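Local coordinates for catalase (Pseudomonas syringae, PDB 1M7S) that decomposes hydrogen peroxide into water and oxygen with a haem cofactor, protecting the cell from peroxide damage, at the interface of chains A and B. Sequence-based numbering; all coordinates share one arbitrary frame. Chains: chain A/B, Catalase.

Contact 1: the interface of chains A and B. Residues chain A 116-117, 345, 352, 354-358; chain B 5-10.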
loop_
_atom_site.group_PDB
_atom_site.type_symbol
_atom_site.label_atom_id
_atom_site.label_comp_id
_atom_site.label_asym_id
_atom_site.label_seq_id
_atom_site.Cartn_x
_atom_site.Cartn_y
_atom_site.Cartn_z
ATOM N N ASP A 116 -30.343 10.570 -6.805
ATOM C CA ASP A 116 -29.637 11.694 -6.287
ATOM C C ASP A 116 -28.212 11.314 -5.789
ATOM O O ASP A 116 -27.535 12.175 -5.249
ATOM C CB ASP A 116 -30.256 12.322 -5.030
ATOM C CG ASP A 116 -31.710 12.647 -5.021
ATOM O OD1 ASP A 116 -32.287 12.810 -6.130
ATOM O OD2 ASP A 116 -32.253 12.758 -3.881
ATOM N N GLY A 117 -27.825 10.081 -6.000
ATOM C CA GLY A 117 -26.500 9.627 -5.520
ATOM C C GLY A 117 -26.705 8.398 -4.640
ATOM O O GLY A 117 -27.808 7.965 -4.249
ATOM N N LEU A 345 -14.163 4.285 -4.492
ATOM C CA LEU A 345 -15.534 4.602 -4.863
ATOM C C LEU A 345 -15.755 4.607 -6.371
ATOM O O LEU A 345 -16.925 4.662 -6.753
ATOM C CB LEU A 345 -16.005 5.925 -4.273
ATOM C CG LEU A 345 -15.917 6.052 -2.753
ATOM C CD1 LEU A 345 -16.863 7.169 -2.296
ATOM C CD2 LEU A 345 -16.170 4.750 -2.032
ATOM N N PRO A 352 -22.075 5.348 -8.312
ATOM C CA PRO A 352 -23.454 5.799 -8.248
ATOM C C PRO A 352 -24.059 5.581 -9.650
ATOM O O PRO A 352 -23.286 5.422 -10.623
ATOM C CB PRO A 352 -23.399 7.307 -7.996
ATOM C CG PRO A 352 -22.051 7.681 -8.551
ATOM C CD PRO A 352 -21.122 6.452 -8.463
ATOM N N VAL A 354 -25.670 7.982 -11.172
ATOM C CA VAL A 354 -25.717 9.342 -11.654
ATOM C C VAL A 354 -24.271 9.791 -11.883
ATOM O O VAL A 354 -23.317 9.146 -11.439
ATOM C CB VAL A 354 -26.402 10.341 -10.692
ATOM C CG1 VAL A 354 -27.870 9.994 -10.551
ATOM C CG2 VAL A 354 -25.705 10.333 -9.344
ATOM N N ALA A 355 -24.111 10.926 -12.551
ATOM C CA ALA A 355 -22.798 11.446 -12.921
ATOM C C ALA A 355 -21.969 11.937 -11.758
ATOM O O ALA A 355 -22.556 12.316 -10.739
ATOM C CB ALA A 355 -23.056 12.618 -13.896
ATOM N N VAL A 356 -20.657 11.781 -11.822
ATOM C CA VAL A 356 -19.729 12.313 -10.819
ATOM C C VAL A 356 -18.932 13.411 -11.515
ATOM O O VAL A 356 -18.313 13.217 -12.581
ATOM C CB VAL A 356 -18.768 11.226 -10.285
ATOM C CG1 VAL A 356 -17.653 11.770 -9.425
ATOM C CG2 VAL A 356 -19.620 10.164 -9.570
ATOM N N ASN A 357 -18.921 14.595 -10.959
ATOM C CA ASN A 357 -18.278 15.762 -11.563
ATOM C C ASN A 357 -17.594 16.594 -10.506
ATOM O O ASN A 357 -18.175 17.397 -9.786
ATOM C CB ASN A 357 -19.397 16.589 -12.233
ATOM C CG ASN A 357 -18.865 17.808 -12.956
ATOM O OD1 ASN A 357 -17.733 17.792 -13.437
ATOM N ND2 ASN A 357 -19.689 18.855 -13.016
ATOM N N ASN A 358 -16.275 16.433 -10.400
ATOM C CA ASN A 358 -15.509 17.176 -9.427
ATOM C C ASN A 358 -14.056 17.208 -9.842
ATOM O O ASN A 358 -13.688 16.676 -10.887
ATOM C CB ASN A 358 -15.752 16.659 -7.989
ATOM C CG ASN A 358 -15.400 15.203 -7.753
ATOM O OD1 ASN A 358 -14.307 14.811 -8.140
ATOM N ND2 ASN A 358 -16.284 14.422 -7.134
ATOM N N THR B 5 -20.311 17.586 -7.801
ATOM C CA THR B 5 -20.780 16.472 -6.991
ATOM C C THR B 5 -19.666 15.858 -6.113
ATOM O O THR B 5 -18.479 16.152 -6.272
ATOM C CB THR B 5 -21.297 15.275 -7.820
ATOM O OG1 THR B 5 -20.140 14.586 -8.401
ATOM C CG2 THR B 5 -22.265 15.673 -8.934
ATOM N N ARG B 6 -20.103 15.083 -5.121
ATOM C CA ARG B 6 -19.158 14.298 -4.312
ATOM C C ARG B 6 -18.926 12.988 -5.071
ATOM O O ARG B 6 -19.600 12.705 -6.072
ATOM C CB ARG B 6 -19.738 14.017 -2.914
ATOM C CG ARG B 6 -19.815 15.360 -2.180
ATOM C CD ARG B 6 -19.772 15.220 -0.658
ATOM N NE ARG B 6 -20.726 14.255 -0.228
ATOM C CZ ARG B 6 -21.986 14.088 0.035
ATOM N NH1 ARG B 6 -22.339 12.822 0.379
ATOM N NH2 ARG B 6 -22.836 15.096 0.013
ATOM N N ASP B 7 -18.083 12.105 -4.562
ATOM C CA ASP B 7 -17.800 10.843 -5.283
ATOM C C ASP B 7 -18.962 9.899 -5.312
ATOM O O ASP B 7 -19.025 8.957 -6.136
ATOM C CB ASP B 7 -16.505 10.222 -4.725
ATOM C CG ASP B 7 -15.258 11.058 -4.989
ATOM O OD1 ASP B 7 -15.241 11.978 -5.853
ATOM O OD2 ASP B 7 -14.205 10.826 -4.348
ATOM N N ASN B 8 -19.983 10.037 -4.439
ATOM C CA ASN B 8 -21.149 9.220 -4.449
ATOM C C ASN B 8 -22.219 9.795 -5.412
ATOM O O ASN B 8 -23.302 9.229 -5.383
ATOM C CB ASN B 8 -21.867 8.966 -3.121
ATOM C CG ASN B 8 -22.480 10.250 -2.539
ATOM O OD1 ASN B 8 -21.991 11.342 -2.789
ATOM N ND2 ASN B 8 -23.598 10.120 -1.828
ATOM N N GLY B 9 -21.842 10.857 -6.117
ATOM C CA GLY B 9 -22.815 11.449 -7.034
ATOM C C GLY B 9 -23.730 12.494 -6.385
ATOM O O GLY B 9 -24.375 13.228 -7.149
ATOM N N ALA B 10 -23.712 12.686 -5.070
ATOM C CA ALA B 10 -24.595 13.735 -4.501
ATOM C C ALA B 10 -24.122 15.153 -4.828
ATOM O O ALA B 10 -22.956 15.453 -4.730
ATOM C CB ALA B 10 -24.644 13.588 -2.983
HETATM O O HOH W 1 -17.334 7.507 -7.796
HETATM O O HOH W 2 -25.148 13.649 -9.992
#

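Contact 2: the interface of chains A and B. Residues chain A 40, 43-44, 46, 300-301, 305, 347; chain B 343, 361-366, 368.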
loop_
_atom_site.group_PDB
_atom_site.type_symbol
_atom_site.label_atom_id
_atom_site.label_comp_id
_atom_site.label_asym_id
_atom_site.label_seq_id
_atom_site.Cartn_x
_atom_site.Cartn_y
_atom_site.Cartn_z
ATOM N N ARG A 40 0.797 -12.298 -9.547
ATOM C CA ARG A 40 -0.590 -11.946 -9.369
ATOM C C ARG A 40 -1.176 -12.712 -8.182
ATOM O O ARG A 40 -1.927 -12.184 -7.363
ATOM C CB ARG A 40 -1.447 -12.309 -10.628
ATOM C CG ARG A 40 -1.217 -11.279 -11.765
ATOM C CD ARG A 40 -1.625 -9.857 -11.370
ATOM N NE ARG A 40 -3.022 -9.747 -11.022
ATOM C CZ ARG A 40 -4.086 -9.656 -11.813
ATOM N NH1 ARG A 40 -5.315 -9.594 -11.264
ATOM N NH2 ARG A 40 -3.989 -9.668 -13.131
ATOM N N ARG A 43 -0.538 -11.504 -4.642
ATOM C CA ARG A 43 -1.100 -10.211 -4.345
ATOM C C ARG A 43 -2.633 -10.224 -4.384
ATOM O O ARG A 43 -3.243 -9.147 -4.341
ATOM C CB ARG A 43 -0.538 -9.131 -5.297
ATOM C CG ARG A 43 0.933 -8.849 -4.931
ATOM C CD ARG A 43 1.605 -8.008 -6.057
ATOM N NE ARG A 43 2.995 -7.824 -5.619
ATOM C CZ ARG A 43 3.937 -8.744 -5.664
ATOM N NH1 ARG A 43 3.767 -9.950 -6.199
ATOM N NH2 ARG A 43 5.138 -8.422 -5.179
ATOM N N GLU A 44 -3.226 -11.425 -4.383
ATOM C CA GLU A 44 -4.670 -11.476 -4.376
ATOM C C GLU A 44 -5.370 -10.850 -3.156
ATOM O O GLU A 44 -6.489 -10.349 -3.380
ATOM C CB GLU A 44 -5.136 -12.962 -4.404
ATOM C CG GLU A 44 -4.851 -13.505 -5.810
ATOM C CD GLU A 44 -5.447 -14.876 -6.031
ATOM O OE1 GLU A 44 -6.288 -15.371 -5.264
ATOM O OE2 GLU A 44 -5.065 -15.478 -7.058
ATOM N N ILE A 46 -6.533 -8.501 0.173
ATOM C CA ILE A 46 -6.502 -7.115 0.639
ATOM C C ILE A 46 -6.852 -7.237 2.115
ATOM O O ILE A 46 -7.447 -8.278 2.469
ATOM C CB ILE A 46 -7.486 -6.192 -0.116
ATOM C CG1 ILE A 46 -8.947 -6.632 -0.029
ATOM C CG2 ILE A 46 -7.037 -6.145 -1.591
ATOM C CD1 ILE A 46 -9.876 -5.637 -0.765
ATOM N N PHE A 300 -15.493 -11.500 -4.520
ATOM C CA PHE A 300 -14.458 -10.517 -4.247
ATOM C C PHE A 300 -14.829 -9.150 -4.821
ATOM O O PHE A 300 -14.709 -8.094 -4.215
ATOM C CB PHE A 300 -13.078 -10.946 -4.808
ATOM C CG PHE A 300 -11.982 -9.965 -4.487
ATOM C CD1 PHE A 300 -11.556 -9.020 -5.428
ATOM C CD2 PHE A 300 -11.303 -10.012 -3.261
ATOM C CE1 PHE A 300 -10.545 -8.100 -5.196
ATOM C CE2 PHE A 300 -10.287 -9.079 -3.001
ATOM C CZ PHE A 300 -9.902 -8.141 -3.970
ATOM N N GLN A 301 -15.163 -9.132 -6.127
ATOM C CA GLN A 301 -15.389 -7.865 -6.820
ATOM C C GLN A 301 -16.551 -7.081 -6.236
ATOM O O GLN A 301 -16.546 -5.829 -6.266
ATOM C CB GLN A 301 -15.659 -8.119 -8.335
ATOM C CG GLN A 301 -14.366 -8.316 -9.154
ATOM C CD GLN A 301 -14.630 -9.015 -10.475
ATOM O OE1 GLN A 301 -15.762 -9.391 -10.778
ATOM N NE2 GLN A 301 -13.574 -9.094 -11.305
ATOM N N GLN A 305 -15.350 -5.973 -1.993
ATOM C CA GLN A 305 -15.023 -4.588 -2.285
ATOM C C GLN A 305 -16.109 -3.548 -2.050
ATOM O O GLN A 305 -15.755 -2.342 -2.133
ATOM C CB GLN A 305 -14.476 -4.465 -3.710
ATOM C CG GLN A 305 -13.171 -5.182 -3.969
ATOM C CD GLN A 305 -12.622 -4.916 -5.355
ATOM O OE1 GLN A 305 -11.425 -4.665 -5.449
ATOM N NE2 GLN A 305 -13.468 -4.928 -6.419
ATOM N N LEU A 347 -14.900 1.852 -8.121
ATOM C CA LEU A 347 -15.068 0.451 -8.481
ATOM C C LEU A 347 -16.511 0.230 -8.898
ATOM O O LEU A 347 -17.406 0.849 -8.337
ATOM C CB LEU A 347 -14.732 -0.510 -7.303
ATOM C CG LEU A 347 -13.296 -0.421 -6.784
ATOM C CD1 LEU A 347 -13.096 -1.305 -5.527
ATOM C CD2 LEU A 347 -12.274 -0.911 -7.847
ATOM N N ASN B 343 -3.182 -4.851 -10.164
ATOM C CA ASN B 343 -4.059 -4.624 -11.314
ATOM C C ASN B 343 -3.557 -3.528 -12.262
ATOM O O ASN B 343 -4.343 -3.107 -13.120
ATOM C CB ASN B 343 -5.469 -4.409 -10.795
ATOM C CG ASN B 343 -6.076 -5.688 -10.268
ATOM O OD1 ASN B 343 -6.174 -6.619 -11.090
ATOM N ND2 ASN B 343 -6.595 -5.781 -9.047
ATOM N N GLN B 361 -6.618 -13.155 -10.771
ATOM C CA GLN B 361 -7.804 -12.530 -10.190
ATOM C C GLN B 361 -7.554 -11.685 -8.956
ATOM O O GLN B 361 -6.462 -11.670 -8.392
ATOM C CB GLN B 361 -8.754 -13.671 -9.744
ATOM C CG GLN B 361 -8.203 -14.527 -8.610
ATOM C CD GLN B 361 -9.202 -15.475 -7.993
ATOM O OE1 GLN B 361 -10.236 -15.770 -8.614
ATOM N NE2 GLN B 361 -8.902 -15.960 -6.773
ATOM N N ASP B 362 -8.626 -11.064 -8.488
ATOM C CA ASP B 362 -8.664 -10.273 -7.256
ATOM C C ASP B 362 -7.550 -9.237 -7.239
ATOM O O ASP B 362 -7.355 -8.594 -8.259
ATOM C CB ASP B 362 -8.637 -11.129 -5.989
ATOM C CG ASP B 362 -9.666 -12.223 -5.917
ATOM O OD1 ASP B 362 -10.516 -12.332 -6.843
ATOM O OD2 ASP B 362 -9.694 -13.091 -4.998
ATOM N N GLY B 363 -6.946 -8.985 -6.071
ATOM C CA GLY B 363 -5.949 -7.901 -6.014
ATOM C C GLY B 363 -6.643 -6.564 -5.729
ATOM O O GLY B 363 -7.826 -6.381 -5.995
ATOM N N ALA B 364 -5.865 -5.616 -5.230
ATOM C CA ALA B 364 -6.426 -4.294 -4.930
ATOM C C ALA B 364 -7.040 -3.589 -6.150
ATOM O O ALA B 364 -6.401 -3.571 -7.197
ATOM C CB ALA B 364 -5.370 -3.406 -4.301
ATOM N N LEU B 365 -8.226 -3.043 -5.861
ATOM C CA LEU B 365 -8.961 -2.271 -6.879
ATOM C C LEU B 365 -9.200 -3.050 -8.149
ATOM O O LEU B 365 -8.888 -2.629 -9.283
ATOM C CB LEU B 365 -8.304 -0.933 -7.166
ATOM C CG LEU B 365 -8.224 0.033 -5.965
ATOM C CD1 LEU B 365 -7.528 1.310 -6.432
ATOM C CD2 LEU B 365 -9.585 0.393 -5.409
ATOM N N ASN B 366 -9.825 -4.219 -8.006
ATOM C CA ASN B 366 -10.118 -5.068 -9.146
ATOM C C ASN B 366 -11.397 -4.528 -9.813
ATOM O O ASN B 366 -12.460 -4.423 -9.177
ATOM C CB ASN B 366 -10.361 -6.506 -8.662
ATOM C CG ASN B 366 -10.434 -7.426 -9.881
ATOM O OD1 ASN B 366 -11.403 -7.232 -10.645
ATOM N ND2 ASN B 366 -9.450 -8.301 -10.087
ATOM N N GLY B 368 -12.862 -5.664 -12.574
ATOM C CA GLY B 368 -13.544 -6.591 -13.460
ATOM C C GLY B 368 -14.998 -6.867 -13.211
ATOM O O GLY B 368 -15.652 -6.485 -12.215
HETATM O O HOH W 3 -3.275 -6.486 -4.140
HETATM O O HOH W 4 -8.514 -12.286 -2.583
HETATM O O HOH W 5 -4.308 -14.291 -9.388
#

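Contact 3: the interface of chains A and B. Residues chain A 366-371; chain B 297-298, 301, 348.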
loop_
_atom_site.group_PDB
_atom_site.type_symbol
_atom_site.label_atom_id
_atom_site.label_comp_id
_atom_site.label_asym_id
_atom_site.label_seq_id
_atom_site.Cartn_x
_atom_site.Cartn_y
_atom_site.Cartn_z
ATOM N N ASN A 366 -5.748 4.874 -11.093
ATOM C CA ASN A 366 -6.788 5.773 -11.597
ATOM C C ASN A 366 -7.191 5.291 -13.001
ATOM O O ASN A 366 -6.363 5.303 -13.916
ATOM C CB ASN A 366 -6.274 7.207 -11.606
ATOM C CG ASN A 366 -7.432 8.158 -11.952
ATOM O OD1 ASN A 366 -8.022 8.011 -13.025
ATOM N ND2 ASN A 366 -7.797 9.103 -11.089
ATOM N N THR A 367 -8.442 4.875 -13.160
ATOM C CA THR A 367 -8.881 4.303 -14.442
ATOM C C THR A 367 -9.664 5.296 -15.299
ATOM O O THR A 367 -10.289 4.880 -16.279
ATOM C CB THR A 367 -9.772 3.076 -14.211
ATOM O OG1 THR A 367 -10.934 3.472 -13.478
ATOM C CG2 THR A 367 -9.102 2.020 -13.325
ATOM N N GLY A 368 -9.618 6.597 -14.997
ATOM C CA GLY A 368 -10.408 7.524 -15.774
ATOM C C GLY A 368 -9.750 7.876 -17.117
ATOM O O GLY A 368 -8.623 7.506 -17.454
ATOM N N HIS A 369 -10.493 8.744 -17.807
ATOM C CA HIS A 369 -9.995 9.304 -19.079
ATOM C C HIS A 369 -10.278 10.805 -19.063
ATOM O O HIS A 369 -11.285 11.245 -19.618
ATOM C CB HIS A 369 -10.672 8.638 -20.265
ATOM C CG HIS A 369 -10.162 9.181 -21.563
ATOM N ND1 HIS A 369 -11.024 9.654 -22.523
ATOM C CD2 HIS A 369 -8.908 9.333 -22.067
ATOM C CE1 HIS A 369 -10.339 10.081 -23.570
ATOM N NE2 HIS A 369 -9.058 9.890 -23.317
ATOM N N THR A 370 -9.456 11.561 -18.376
ATOM C CA THR A 370 -9.663 13.004 -18.256
ATOM C C THR A 370 -9.015 13.711 -19.438
ATOM O O THR A 370 -7.898 13.323 -19.783
ATOM C CB THR A 370 -8.968 13.469 -16.958
ATOM O OG1 THR A 370 -9.482 12.696 -15.864
ATOM C CG2 THR A 370 -9.159 14.948 -16.677
ATOM N N THR A 371 -9.675 14.696 -20.034
ATOM C CA THR A 371 -9.090 15.465 -21.134
ATOM C C THR A 371 -8.970 16.939 -20.744
ATOM O O THR A 371 -8.102 17.649 -21.231
ATOM C CB THR A 371 -9.901 15.390 -22.434
ATOM O OG1 THR A 371 -11.302 15.590 -22.172
ATOM C CG2 THR A 371 -9.744 14.021 -23.092
ATOM N N ASP B 297 -3.879 12.925 -23.125
ATOM C CA ASP B 297 -5.048 13.648 -22.602
ATOM C C ASP B 297 -4.814 14.072 -21.152
ATOM O O ASP B 297 -5.122 15.187 -20.720
ATOM C CB ASP B 297 -6.285 12.757 -22.701
ATOM C CG ASP B 297 -6.747 12.575 -24.139
ATOM O OD1 ASP B 297 -7.342 11.528 -24.464
ATOM O OD2 ASP B 297 -6.540 13.502 -24.944
ATOM N N ASN B 298 -4.126 13.189 -20.403
ATOM C CA ASN B 298 -3.851 13.497 -18.987
ATOM C C ASN B 298 -2.515 12.925 -18.610
ATOM O O ASN B 298 -2.332 11.696 -18.786
ATOM C CB ASN B 298 -5.000 12.875 -18.195
ATOM C CG ASN B 298 -4.979 13.060 -16.709
ATOM O OD1 ASN B 298 -4.480 12.213 -15.942
ATOM N ND2 ASN B 298 -5.560 14.185 -16.267
ATOM N N GLN B 301 -2.762 9.785 -15.714
ATOM C CA GLN B 301 -3.425 8.583 -16.157
ATOM C C GLN B 301 -2.657 7.819 -17.238
ATOM O O GLN B 301 -2.654 6.586 -17.193
ATOM C CB GLN B 301 -4.834 8.870 -16.673
ATOM C CG GLN B 301 -5.743 9.348 -15.535
ATOM C CD GLN B 301 -7.021 9.960 -16.069
ATOM O OE1 GLN B 301 -7.166 10.343 -17.246
ATOM N NE2 GLN B 301 -8.013 10.007 -15.168
ATOM N N PRO B 348 -6.245 1.613 -18.372
ATOM C CA PRO B 348 -6.450 1.952 -19.771
ATOM C C PRO B 348 -5.199 2.032 -20.628
ATOM O O PRO B 348 -5.090 1.286 -21.626
ATOM C CB PRO B 348 -7.285 3.243 -19.782
ATOM C CG PRO B 348 -8.103 3.011 -18.500
ATOM C CD PRO B 348 -7.162 2.349 -17.495
#

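Contact 1: the interface of chains A and B
The amide of A:Asn358 is the flat group that grips the N-terminal arm of chain B, and it works through its edge: both acceptors lie near the amide plane and share the one nitrogen. ND2 donates to the backbone O of B:Thr5 (2.9 Å), approaching from above that carbonyl plane, and to the carboxylate OD1 of B:Asp7 (2.9 Å) on its anti lone pair. Amide and carboxylate planes stand 49° apart as the two side chains cross at about a right angle. CG of A:Asn358 takes the crowded position between backbone N and carbonyl carbon (chi1 60°), which turns the amide toward the arm. B:Thr5 pairs with the main chain of A:Asn357 in both directions. Its N donates to A:Asn357 O (2.9 Å), and its hydroxyl OG1 receives A:Asn357 N (2.8 Å) in a nearly straight bond, 169° at H. The same hydroxyl donates to B:Arg6 O within the arm, so both of its roles are used. CD1 of A:Leu345 touches CB of B:Asp7 crosswise, and CG2 of A:Val354 rests on CA of B:Gly9 (3.9 Å). Water 1 joins A:Leu345 O to B:Asp7 O, and water 2 joins A:Ala355 O to B:Gly9 O. The irregular segment B:Thr5 to B:Ala10 thus runs along the extended stretch A:Val354 to A:Asn358, between the start of strand 117-124 and the 3-10 turn 344-346.

Contact 2: the interface of chains A and B
The ring of A:Phe300 forms the apolar centre, with CB of B:Asp362 over the middle of one face, 3.6 Å from the centroid, in a CH-pi contact. The carboxylate of B:Asp362 lies stacked on the same ring, its plane turned by 9°, while CB of B:Asn366 meets the ring edge in plane. CG of A:Phe300, anti to the backbone N (chi1 -178°), carries the ring out to B:Asp362. Beside this core A:Leu347 CD2 packs on B:Leu365 CA (3.7 Å), and the two leucine side chains cross at about a right angle. Farther out, the extended A:Gln305 reads the main chain of B:Asn366 with both amide atoms: OE1 accepts from N (3.0 Å) and NE2 donates to O (3.0 Å, 177° at H), each on a carbonyl lone pair. NE2 also donates to A:Gln301 O, which helps fix the amide's rotation. At the rim B:Gln361 NE2 donates to A:Glu44 OE1 (3.1 Å) from above the carboxylate plane, and B:Gly363 N to A:Glu44 O. Water 4 bridges that same A:Glu44 O to B:Asp362 OD2. B:Asn343 ND2 holds the B loop in shape through B:Asp362 O and B:Ala364 O. The site locks this loop against the neighbouring subunit and so helps hold the catalase assembly together.

Contact 3: the interface of chains A and B
This is a predominantly polar interface between two identical subunits, bonded by side chains and in one place by the main chain of A:Thr370; it pins a coil segment of chain A to chain B and helps to hold the catalase tetramer together. B:Gln301 reaches across with its chain extended beyond CG, which is anti to the carbonyl carbon. Its OE1 receives A:Thr370 N (2.8 Å, 175° at H) in the carbonyl plane, on a lone pair. Its NE2 donates to A:Asn366 OD1 (2.9 Å) from above the carbonyl plane, the two amide planes 49° apart, and makes a weak bond to A:Thr370 OG1. A:Asn366 OD1 also takes A:Gly368 N from within its own carbonyl plane, so two donors grip this oxygen and steady the turn. B:Asn298 supports B:Gln301 from the second shell: its OD1 accepts the backbone N of B:Gln301 (3.0 Å), while its ND2 flank packs by A:Thr370 CB. At the far end the imidazole NE2 of A:His369 donates to B:Asp297 OD1 (2.6 Å) on the anti lone pair, with ring and carboxylate planes 65° apart. The nearby carboxylate may favour a charged imidazole. CG2 of A:Thr371 lies alongside B:Asp297, 3.5 Å from its CG. B:Pro348 brings its ring CD to 4.0 Å from A:Thr367 CA. The chain A stretch is irregular coil; on chain B, B:Asp297 and B:Asn298 lead into helix 300-304, which carries B:Gln301, and B:Pro348 starts the 3-10 turn 348-350.

The three contacts lie close together on one two-fold interface. The centres of their C-alpha atoms are about 23 Å apart for contact 1 and contact 2, about 18 Å for contact 1 and contact 3, and about 20 Å for contact 2 and contact 3. The last two use the same elements with the chains exchanged: A:Gln301 with B:Asn366 and B:Gly368 in contact 2, B:Gln301 with A:Asn366 and A:Gly368 in contact 3. Contact 1 adds the N-terminal arm. The centre of contact 2 lies about 17 Å from the active-site A:His52, nearer than the others, so the intertwined coil may help steady the haem pocket.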